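Local coordinates for pectate lyase (Pectobacterium carotovorum, PDB 4U4B), which probably depolymerises polygalacturonate and methyl-esterified pectins from within the chain, by calcium-dependent eliminative cleavage, at residues A[24-29]-A[100-105]; A[35-40]-A[73-78]; A[47-52]-A[90-95]. All coordinates share one frame; numbering follows the deposited sequence.

How the interactions relate
All three contacts lie in the N-terminal beta sandwich, whose seven strands are connected as in a fibronectin type III domain, ahead of the pectate lyase beta-helix. Interaction 2 pairs strands 35-41 and 74-77 within the three-stranded sheet; interaction 3 pairs strands 46-54 and 87-94 within the four-stranded one. Their centres are about 14 Å apart, their segments alternate along the chain, and Trp-39 and Gln-49 connect them through the core. Interaction 1, between strands 24-30 and 99-106, has its centre about 10 Å from that of interaction 2 and 12 Å from that of interaction 3. Interactions 2 and 3 each hold one sheet together; interaction 1 brings the first strand of one beside the last of the other.

Interaction 1. Residues A[24-29]-A[100-105]; sequences TMLMLL and LKSNAA
Asn-103 reaches over to the backbone of Leu-26 and grips it twice, replacing the ladder that a regular strand pair would form. The side-chain OD1 accepts the Leu-26 N-H at 2.8 Å, nearly straight at 171°, and ND2 donates to Leu-26 O at 3.2 Å; both bonds use a lone pair in the plane of the carbonyl concerned. CG of Asn-103 sits between its own backbone N and carbonyl carbon (chi1 64°), which turns the amide toward strand 24-30. ND2 also donates to Ala-104 O, from above that carbonyl's plane, and Ser-102 OG donates to Asn-103 O.

Two waters extend the polar contact. One accepts from Thr-24 N and donates to Lys-101 O, 2.8 Å from each. The other is 2.7 Å from Thr-24 OG1 and gives a weak bond to Leu-100 O; that hydroxyl also bonds to Thr-41.

The apolar contact centres on Ala-105 CB, which packs on Leu-26 CG at 3.7 Å and meets Leu-28 CD2 as well. Two small polar residues, Thr-24 and Ser-102, pack CB to CB at 3.8 Å.

The two segments run in nearly the same direction, as the first and last strands of a fibronectin type III sandwich do where its sheets meet. With both OD1 and ND2 of the Asn-103 amide engaged, turning it would cost both bonds to Leu-26; the pair ties the two edge strands together here.

Interaction 2. Residues A[35-40]-A[73-78]; sequences TYLSWS and RTFTDL
Strands 35-40 and 74-77 run antiparallel at 167°, their axes 4.4 Å apart at the closest, with Thr-35/Asp-77 and Leu-37/Phe-75 as hydrogen-bonded pairs and a further bond from Trp-39 N to Arg-73 O. They form the centre and one edge of the three-stranded sheet of a fibronectin type III-like sandwich. The shortest rung, 2.6 Å, is Leu-37 N to Phe-75 O.

The indole of Trp-39 and the chain of Arg-73 carry most of the side-chain contact. CG of the tryptophan stands between the backbone N and the carbonyl carbon (chi1 58°), which lays the ring back along the partner strand. One face then rests on backbone: Arg-73 C lies over the ring centre, Thr-74 N nearer the rim, and Arg-73 CA makes a CH-pi contact 3.8 Å from the centroid of the five-membered ring. The aliphatic part of Arg-73 bends at chi2 and brings CD within 3.7 Å of Trp-39 NE1. That nitrogen donates to Gln-49 of the opposite sheet, while Arg-73 NH1 turns to Ser-70 O.

Leu-37 and Phe-75 lie side by side on the face turned to the other sheet, the phenyl ring going out toward Ile-65 and Ala-66. Leu-37 CD2 approaches that ring at its edge, 4.0 Å from Phe-75 CD2. On the same face Asp-77 forms a salt bridge with Arg-53.

The other face docks on the beta-helix: Ser-38 OG bonds to Asn-189, Thr-74 OG1 to Asn-243 O, and Tyr-36 OH to Thr-247 and Asn-277. Tyr-36 and Thr-76 lie side by side there, and the threonine OG1 comes up to the ring edge, close to its plane, 3.3 Å from Tyr-36 CD1.

Interaction 3. Residues A[47-52]-A[90-95]; sequences VRQDVY and VDTVSG
A classic beta bulge interrupts the regular register here: Val-47 and Arg-48 both stand opposite Val-93, and its carbonyl oxygen takes an N-H from each. The bond from Val-47 N to Val-93 O is 2.8 Å and almost straight at 176°; that from Arg-48 N to Val-93 O is weak at 3.4 Å. Val-47 CG1 lies beside the Gly-95 backbone. From the bond of Val-93 N to Arg-48 O onward the antiparallel ladder is regular, with Asp-50/Asp-91 the next hydrogen-bonded pair, in the four-stranded sheet of the fibronectin type III-like domain.

One face is charged. Arg-48 and Val-93 point the same way side by side, and Val-93 CG2 sits over one face of the guanidinium, 3.8 Å from Arg-48 NH2. A bend at chi3 (92°) turns the guanidinium toward Asp-50, whose OD1 lies in its plane at the edge. The salt bridge they make rests on two weak bonds, Arg-48 NE to Asp-50 OD1 and Arg-48 NH2 to Asp-50 OD2, each 3.4 Å. Farther along, the Tyr-52 and Asp-91 side chains cross at about a right angle, their planes 47° apart, with Tyr-52 CE2 3.4 Å from Asp-91 OD2.

The other face looks into the core. Val-51 CG2 meets Val-90 CG2 at 4.3 Å, and Gln-49 and Thr-92 run alongside each other. NE2 of Gln-49 donates to Asp-72 O and Asn-69 O, bonds that satisfy this buried amide nitrogen.

The carboxylates of Asp-50 and Asp-91 stay apart, OD2 to OD2 5.7 Å. Lys-64, which bridges to Asp-50 OD1, and Arg-48 probably offset the negative charge that these two aspartates gather on one side of the sheet.

Interaction 1. Residues A[24-29]-A[100-105]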
loop_
_atom_site.group_PDB
_atom_site.type_symbol
_atom_site.label_atom_id
_atom_site.label_comp_id
_atom_site.label_asym_id
_atom_site.label_seq_id
_atom_site.Cartn_x
_atom_site.Cartn_y
_atom_site.Cartn_z
ATOM N N THR A 24 -11.167 -14.804 4.350
ATOM C CA THR A 24 -10.837 -13.466 3.896
ATOM C C THR A 24 -10.796 -12.607 5.128
ATOM O O THR A 24 -11.759 -12.576 5.895
ATOM C CB THR A 24 -11.859 -12.907 2.884
ATOM O OG1 THR A 24 -11.873 -13.733 1.713
ATOM C CG2 THR A 24 -11.485 -11.503 2.486
ATOM N N MET A 25 -9.653 -11.956 5.329
ATOM C CA MET A 25 -9.438 -11.082 6.471
ATOM C C MET A 25 -9.609 -9.617 6.042
ATOM O O MET A 25 -8.787 -9.074 5.315
ATOM C CB MET A 25 -8.054 -11.317 7.064
ATOM C CG MET A 25 -7.944 -10.911 8.506
ATOM S SD MET A 25 -7.743 -9.141 8.726
ATOM C CE MET A 25 -8.062 -9.044 10.489
ATOM N N LEU A 26 -10.676 -8.998 6.537
ATOM C CA LEU A 26 -11.116 -7.668 6.150
ATOM C C LEU A 26 -10.810 -6.671 7.269
ATOM O O LEU A 26 -11.108 -6.926 8.431
ATOM C CB LEU A 26 -12.640 -7.677 5.833
ATOM C CG LEU A 26 -13.306 -6.345 5.449
ATOM C CD1 LEU A 26 -12.692 -5.753 4.158
ATOM C CD2 LEU A 26 -14.837 -6.470 5.278
ATOM N N MET A 27 -10.215 -5.548 6.910
ATOM C CA MET A 27 -9.971 -4.463 7.851
ATOM C C MET A 27 -10.479 -3.192 7.239
ATOM O O MET A 27 -10.628 -3.122 6.031
ATOM C CB MET A 27 -8.475 -4.299 8.159
ATOM C CG MET A 27 -7.789 -5.574 8.571
ATOM S SD MET A 27 -6.173 -5.255 9.311
ATOM C CE MET A 27 -5.185 -4.777 7.913
ATOM N N LEU A 28 -10.712 -2.166 8.049
ATOM C CA LEU A 28 -10.956 -0.864 7.446
ATOM C C LEU A 28 -10.200 0.281 8.135
ATOM O O LEU A 28 -9.645 0.132 9.229
ATOM C CB LEU A 28 -12.463 -0.576 7.413
ATOM C CG LEU A 28 -13.268 -0.563 8.715
ATOM C CD1 LEU A 28 -13.032 0.734 9.490
ATOM C CD2 LEU A 28 -14.723 -0.721 8.411
ATOM N N LEU A 29 -10.183 1.420 7.455
ATOM C CA LEU A 29 -9.690 2.678 8.006
ATOM C C LEU A 29 -10.743 3.760 7.762
ATOM O O LEU A 29 -11.007 4.111 6.604
ATOM C CB LEU A 29 -8.356 3.066 7.357
ATOM C CG LEU A 29 -7.671 4.348 7.824
ATOM C CD1 LEU A 29 -7.319 4.255 9.301
ATOM C CD2 LEU A 29 -6.427 4.657 6.972
ATOM N N LEU A 100 -16.832 -17.359 -0.652
ATOM C CA LEU A 100 -16.251 -17.098 0.663
ATOM C C LEU A 100 -16.832 -15.812 1.226
ATOM O O LEU A 100 -16.985 -14.837 0.506
ATOM C CB LEU A 100 -14.729 -16.959 0.592
ATOM C CG LEU A 100 -13.838 -18.148 0.913
ATOM C CD1 LEU A 100 -12.453 -17.645 1.324
ATOM C CD2 LEU A 100 -14.430 -19.058 1.987
ATOM N N LYS A 101 -17.128 -15.818 2.514
ATOM C CA LYS A 101 -17.579 -14.637 3.220
ATOM C C LYS A 101 -16.481 -14.196 4.177
ATOM O O LYS A 101 -15.950 -15.012 4.925
ATOM C CB LYS A 101 -18.877 -14.924 3.982
ATOM C CG LYS A 101 -19.499 -13.718 4.661
ATOM C CD LYS A 101 -20.512 -14.131 5.745
ATOM C CE LYS A 101 -21.513 -15.164 5.214
ATOM N NZ LYS A 101 -22.191 -14.716 3.956
ATOM N N SER A 102 -16.142 -12.913 4.148
ATOM C CA SER A 102 -15.163 -12.351 5.068
ATOM C C SER A 102 -15.729 -12.182 6.468
ATOM O O SER A 102 -16.954 -12.237 6.667
ATOM C CB SER A 102 -14.679 -10.990 4.567
ATOM O OG SER A 102 -15.594 -9.983 4.949
ATOM N N ASN A 103 -14.842 -11.961 7.439
ATOM C CA ASN A 103 -15.277 -11.440 8.725
ATOM C C ASN A 103 -15.964 -10.089 8.535
ATOM O O ASN A 103 -15.652 -9.363 7.577
ATOM C CB ASN A 103 -14.093 -11.268 9.669
ATOM C CG ASN A 103 -13.109 -10.242 9.153
ATOM O OD1 ASN A 103 -12.320 -10.540 8.264
ATOM N ND2 ASN A 103 -13.184 -9.020 9.667
ATOM N N ALA A 104 -16.888 -9.742 9.427
ATOM C CA ALA A 104 -17.409 -8.371 9.464
ATOM C C ALA A 104 -16.318 -7.368 9.849
ATOM O O ALA A 104 -15.495 -7.624 10.728
ATOM C CB ALA A 104 -18.579 -8.259 10.435
ATOM N N ALA A 105 -16.304 -6.226 9.179
ATOM C CA ALA A 105 -15.510 -5.093 9.638
ATOM C C ALA A 105 -16.448 -3.914 9.849
ATOM O O ALA A 105 -17.441 -3.784 9.138
ATOM C CB ALA A 105 -14.416 -4.754 8.642
HETATM O O HOH W 1 -14.419 -13.290 1.043
HETATM O O HOH W 2 -13.401 -15.601 5.866
#

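Interaction 2. Residues A[35-40]-A[73-78]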
loop_
_atom_site.group_PDB
_atom_site.type_symbol
_atom_site.label_atom_id
_atom_site.label_comp_id
_atom_site.label_asym_id
_atom_site.label_seq_id
_atom_site.Cartn_x
_atom_site.Cartn_y
_atom_site.Cartn_z
ATOM N N THR A 35 -14.197 5.838 3.959
ATOM C CA THR A 35 -13.877 4.601 4.659
ATOM C C THR A 35 -13.177 3.656 3.691
ATOM O O THR A 35 -13.737 3.255 2.673
ATOM C CB THR A 35 -15.128 3.928 5.231
ATOM O OG1 THR A 35 -15.644 4.716 6.311
ATOM C CG2 THR A 35 -14.796 2.525 5.755
ATOM N N TYR A 36 -11.931 3.327 3.990
ATOM C CA TYR A 36 -11.175 2.408 3.151
ATOM C C TYR A 36 -11.325 0.956 3.617
ATOM O O TYR A 36 -11.259 0.653 4.808
ATOM C CB TYR A 36 -9.701 2.814 3.143
ATOM C CG TYR A 36 -9.522 4.236 2.685
ATOM C CD1 TYR A 36 -9.525 4.546 1.335
ATOM C CD2 TYR A 36 -9.373 5.279 3.602
ATOM C CE1 TYR A 36 -9.379 5.858 0.902
ATOM C CE2 TYR A 36 -9.228 6.600 3.173
ATOM C CZ TYR A 36 -9.233 6.875 1.824
ATOM O OH TYR A 36 -9.083 8.167 1.379
ATOM N N LEU A 37 -11.551 0.068 2.662
ATOM C CA LEU A 37 -11.648 -1.348 2.946
ATOM C C LEU A 37 -10.398 -1.933 2.373
ATOM O O LEU A 37 -9.992 -1.551 1.277
ATOM C CB LEU A 37 -12.887 -1.988 2.300
ATOM C CG LEU A 37 -14.233 -2.103 3.017
ATOM C CD1 LEU A 37 -14.516 -0.899 3.880
ATOM C CD2 LEU A 37 -15.331 -2.262 1.971
ATOM N N SER A 38 -9.773 -2.833 3.123
ATOM C CA SER A 38 -8.611 -3.551 2.634
ATOM C C SER A 38 -8.685 -4.981 3.160
ATOM O O SER A 38 -9.041 -5.198 4.312
ATOM C CB SER A 38 -7.321 -2.863 3.078
ATOM O OG SER A 38 -6.186 -3.608 2.674
ATOM N N TRP A 39 -8.383 -5.954 2.313
ATOM C CA TRP A 39 -8.450 -7.335 2.758
ATOM C C TRP A 39 -7.370 -8.206 2.131
ATOM O O TRP A 39 -6.766 -7.852 1.127
ATOM C CB TRP A 39 -9.845 -7.929 2.470
ATOM C CG TRP A 39 -10.266 -7.890 1.021
ATOM C CD1 TRP A 39 -10.169 -8.907 0.106
ATOM C CD2 TRP A 39 -10.863 -6.787 0.328
ATOM N NE1 TRP A 39 -10.660 -8.499 -1.113
ATOM C CE2 TRP A 39 -11.089 -7.201 -1.002
ATOM C CE3 TRP A 39 -11.212 -5.483 0.701
ATOM C CZ2 TRP A 39 -11.661 -6.356 -1.966
ATOM C CZ3 TRP A 39 -11.783 -4.643 -0.256
ATOM C CH2 TRP A 39 -11.994 -5.084 -1.573
ATOM N N SER A 40 -7.103 -9.337 2.767
ATOM C CA SER A 40 -6.337 -10.393 2.130
ATOM C C SER A 40 -7.243 -11.602 2.083
ATOM O O SER A 40 -8.080 -11.771 2.961
ATOM C CB SER A 40 -5.053 -10.707 2.896
ATOM O OG SER A 40 -5.372 -11.315 4.135
ATOM N N ARG A 73 -8.001 -5.785 -3.770
ATOM C CA ARG A 73 -7.985 -6.132 -2.348
ATOM C C ARG A 73 -8.237 -4.898 -1.479
ATOM O O ARG A 73 -7.940 -4.898 -0.269
ATOM C CB ARG A 73 -6.653 -6.777 -1.944
ATOM C CG ARG A 73 -6.335 -8.083 -2.644
ATOM C CD ARG A 73 -7.200 -9.231 -2.116
ATOM N NE ARG A 73 -6.811 -10.493 -2.728
ATOM C CZ ARG A 73 -7.267 -10.930 -3.897
ATOM N NH1 ARG A 73 -8.144 -10.216 -4.582
ATOM N NH2 ARG A 73 -6.851 -12.092 -4.374
ATOM N N THR A 74 -8.736 -3.835 -2.099
ATOM C CA THR A 74 -9.209 -2.672 -1.354
ATOM C C THR A 74 -10.487 -2.099 -1.952
ATOM O O THR A 74 -10.855 -2.424 -3.078
ATOM C CB THR A 74 -8.209 -1.520 -1.333
ATOM O OG1 THR A 74 -8.280 -0.831 -2.589
ATOM C CG2 THR A 74 -6.811 -2.003 -1.077
ATOM N N PHE A 75 -11.147 -1.229 -1.199
ATOM C CA PHE A 75 -12.282 -0.492 -1.729
ATOM C C PHE A 75 -12.428 0.807 -0.951
ATOM O O PHE A 75 -12.325 0.824 0.273
ATOM C CB PHE A 75 -13.589 -1.306 -1.668
ATOM C CG PHE A 75 -14.795 -0.545 -2.175
ATOM C CD1 PHE A 75 -14.948 -0.289 -3.537
ATOM C CD2 PHE A 75 -15.754 -0.065 -1.297
ATOM C CE1 PHE A 75 -16.035 0.430 -4.018
ATOM C CE2 PHE A 75 -16.842 0.653 -1.771
ATOM C CZ PHE A 75 -16.970 0.905 -3.143
ATOM N N THR A 76 -12.634 1.891 -1.681
ATOM C CA THR A 76 -12.831 3.201 -1.078
ATOM C C THR A 76 -14.308 3.575 -1.074
ATOM O O THR A 76 -14.907 3.796 -2.134
ATOM C CB THR A 76 -12.053 4.278 -1.833
ATOM O OG1 THR A 76 -10.652 3.985 -1.767
ATOM C CG2 THR A 76 -12.328 5.667 -1.225
ATOM N N ASP A 77 -14.894 3.640 0.112
ATOM C CA ASP A 77 -16.297 4.003 0.237
ATOM C C ASP A 77 -16.447 5.506 0.490
ATOM O O ASP A 77 -16.101 6.001 1.558
ATOM C CB ASP A 77 -16.956 3.200 1.356
ATOM C CG ASP A 77 -18.452 3.459 1.461
ATOM O OD1 ASP A 77 -19.003 4.178 0.598
ATOM O OD2 ASP A 77 -19.088 2.932 2.399
ATOM N N LEU A 78 -16.970 6.221 -0.504
ATOM C CA LEU A 78 -17.144 7.671 -0.415
ATOM C C LEU A 78 -18.596 8.063 -0.135
ATOM O O LEU A 78 -18.927 9.257 -0.088
ATOM C CB LEU A 78 -16.687 8.352 -1.708
ATOM C CG LEU A 78 -15.246 8.194 -2.174
ATOM C CD1 LEU A 78 -15.065 8.756 -3.565
ATOM C CD2 LEU A 78 -14.303 8.869 -1.198
#

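Interaction 3. Residues A[47-52]-A[90-95]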
loop_
_atom_site.group_PDB
_atom_site.type_symbol
_atom_site.label_atom_id
_atom_site.label_comp_id
_atom_site.label_asym_id
_atom_site.label_seq_id
_atom_site.Cartn_x
_atom_site.Cartn_y
_atom_site.Cartn_z
ATOM N N VAL A 47 -13.292 -15.056 -9.368
ATOM C CA VAL A 47 -13.702 -14.432 -10.621
ATOM C C VAL A 47 -14.403 -13.090 -10.407
ATOM O O VAL A 47 -14.494 -12.285 -11.325
ATOM C CB VAL A 47 -14.656 -15.344 -11.432
ATOM C CG1 VAL A 47 -14.013 -16.686 -11.714
ATOM C CG2 VAL A 47 -15.969 -15.522 -10.708
ATOM N N ARG A 48 -14.916 -12.866 -9.202
ATOM C CA ARG A 48 -15.626 -11.636 -8.851
ATOM C C ARG A 48 -15.598 -11.475 -7.339
ATOM O O ARG A 48 -15.427 -12.468 -6.609
ATOM C CB ARG A 48 -17.078 -11.678 -9.351
ATOM C CG ARG A 48 -17.944 -10.437 -9.017
ATOM C CD ARG A 48 -19.409 -10.574 -9.515
ATOM N NE ARG A 48 -20.349 -11.139 -8.533
ATOM C CZ ARG A 48 -20.918 -12.338 -8.630
ATOM N NH1 ARG A 48 -20.651 -13.134 -9.659
ATOM N NH2 ARG A 48 -21.760 -12.746 -7.698
ATOM N N GLN A 49 -15.775 -10.245 -6.864
ATOM C CA GLN A 49 -15.873 -9.976 -5.428
ATOM C C GLN A 49 -16.989 -8.979 -5.184
ATOM O O GLN A 49 -17.170 -8.031 -5.950
ATOM C CB GLN A 49 -14.553 -9.434 -4.854
ATOM C CG GLN A 49 -13.336 -10.274 -5.146
ATOM C CD GLN A 49 -12.083 -9.668 -4.545
ATOM O OE1 GLN A 49 -11.742 -9.938 -3.393
ATOM N NE2 GLN A 49 -11.402 -8.834 -5.316
ATOM N N ASP A 50 -17.751 -9.206 -4.124
ATOM C CA ASP A 50 -18.854 -8.338 -3.779
ATOM C C ASP A 50 -18.566 -7.632 -2.478
ATOM O O ASP A 50 -18.157 -8.263 -1.503
ATOM C CB ASP A 50 -20.155 -9.123 -3.641
ATOM C CG ASP A 50 -20.673 -9.626 -4.958
ATOM O OD1 ASP A 50 -20.596 -8.884 -5.970
ATOM O OD2 ASP A 50 -21.167 -10.772 -4.969
ATOM N N VAL A 51 -18.811 -6.333 -2.468
ATOM C CA VAL A 51 -18.723 -5.553 -1.256
ATOM C C VAL A 51 -20.118 -5.238 -0.737
ATOM O O VAL A 51 -20.923 -4.643 -1.452
ATOM C CB VAL A 51 -17.955 -4.228 -1.482
ATOM C CG1 VAL A 51 -17.885 -3.452 -0.194
ATOM C CG2 VAL A 51 -16.566 -4.502 -2.032
ATOM N N TYR A 52 -20.378 -5.636 0.507
ATOM C CA TYR A 52 -21.625 -5.357 1.199
ATOM C C TYR A 52 -21.450 -4.372 2.336
ATOM O O TYR A 52 -20.438 -4.376 3.058
ATOM C CB TYR A 52 -22.233 -6.640 1.767
ATOM C CG TYR A 52 -22.659 -7.622 0.712
ATOM C CD1 TYR A 52 -23.947 -7.600 0.195
ATOM C CD2 TYR A 52 -21.766 -8.564 0.224
ATOM C CE1 TYR A 52 -24.329 -8.491 -0.789
ATOM C CE2 TYR A 52 -22.138 -9.466 -0.742
ATOM C CZ TYR A 52 -23.413 -9.425 -1.248
ATOM O OH TYR A 52 -23.773 -10.328 -2.219
ATOM N N VAL A 90 -16.900 -8.510 2.653
ATOM C CA VAL A 90 -16.462 -8.745 1.290
ATOM C C VAL A 90 -16.605 -10.228 1.010
ATOM O O VAL A 90 -16.104 -11.052 1.769
ATOM C CB VAL A 90 -15.007 -8.279 1.072
ATOM C CG1 VAL A 90 -14.492 -8.746 -0.264
ATOM C CG2 VAL A 90 -14.920 -6.748 1.204
ATOM N N ASP A 91 -17.348 -10.563 -0.042
ATOM C CA ASP A 91 -17.519 -11.952 -0.451
ATOM C C ASP A 91 -16.737 -12.177 -1.733
ATOM O O ASP A 91 -16.793 -11.359 -2.651
ATOM C CB ASP A 91 -19.001 -12.313 -0.682
ATOM C CG ASP A 91 -19.831 -12.264 0.587
ATOM O OD1 ASP A 91 -19.264 -12.088 1.676
ATOM O OD2 ASP A 91 -21.063 -12.424 0.507
ATOM N N THR A 92 -16.006 -13.281 -1.790
ATOM C CA THR A 92 -15.332 -13.684 -3.016
ATOM C C THR A 92 -16.148 -14.769 -3.719
ATOM O O THR A 92 -16.780 -15.611 -3.075
ATOM C CB THR A 92 -13.917 -14.215 -2.735
ATOM O OG1 THR A 92 -14.019 -15.438 -2.001
ATOM C CG2 THR A 92 -13.101 -13.212 -1.918
ATOM N N VAL A 93 -16.147 -14.745 -5.043
ATOM C CA VAL A 93 -16.875 -15.736 -5.818
ATOM C C VAL A 93 -15.934 -16.450 -6.785
ATOM O O VAL A 93 -15.278 -15.823 -7.603
ATOM C CB VAL A 93 -18.026 -15.093 -6.597
ATOM C CG1 VAL A 93 -18.780 -16.145 -7.402
ATOM C CG2 VAL A 93 -18.952 -14.354 -5.646
ATOM N N SER A 94 -15.864 -17.769 -6.687
ATOM C CA SER A 94 -14.946 -18.527 -7.526
ATOM C C SER A 94 -15.641 -19.040 -8.779
ATOM O O SER A 94 -16.866 -18.961 -8.896
ATOM C CB SER A 94 -14.329 -19.683 -6.730
ATOM O OG SER A 94 -13.422 -19.185 -5.745
ATOM N N GLY A 95 -14.852 -19.527 -9.732
ATOM C CA GLY A 95 -15.398 -20.060 -10.968
ATOM C C GLY A 95 -16.319 -21.242 -10.720
ATOM O O GLY A 95 -17.355 -21.374 -11.377
#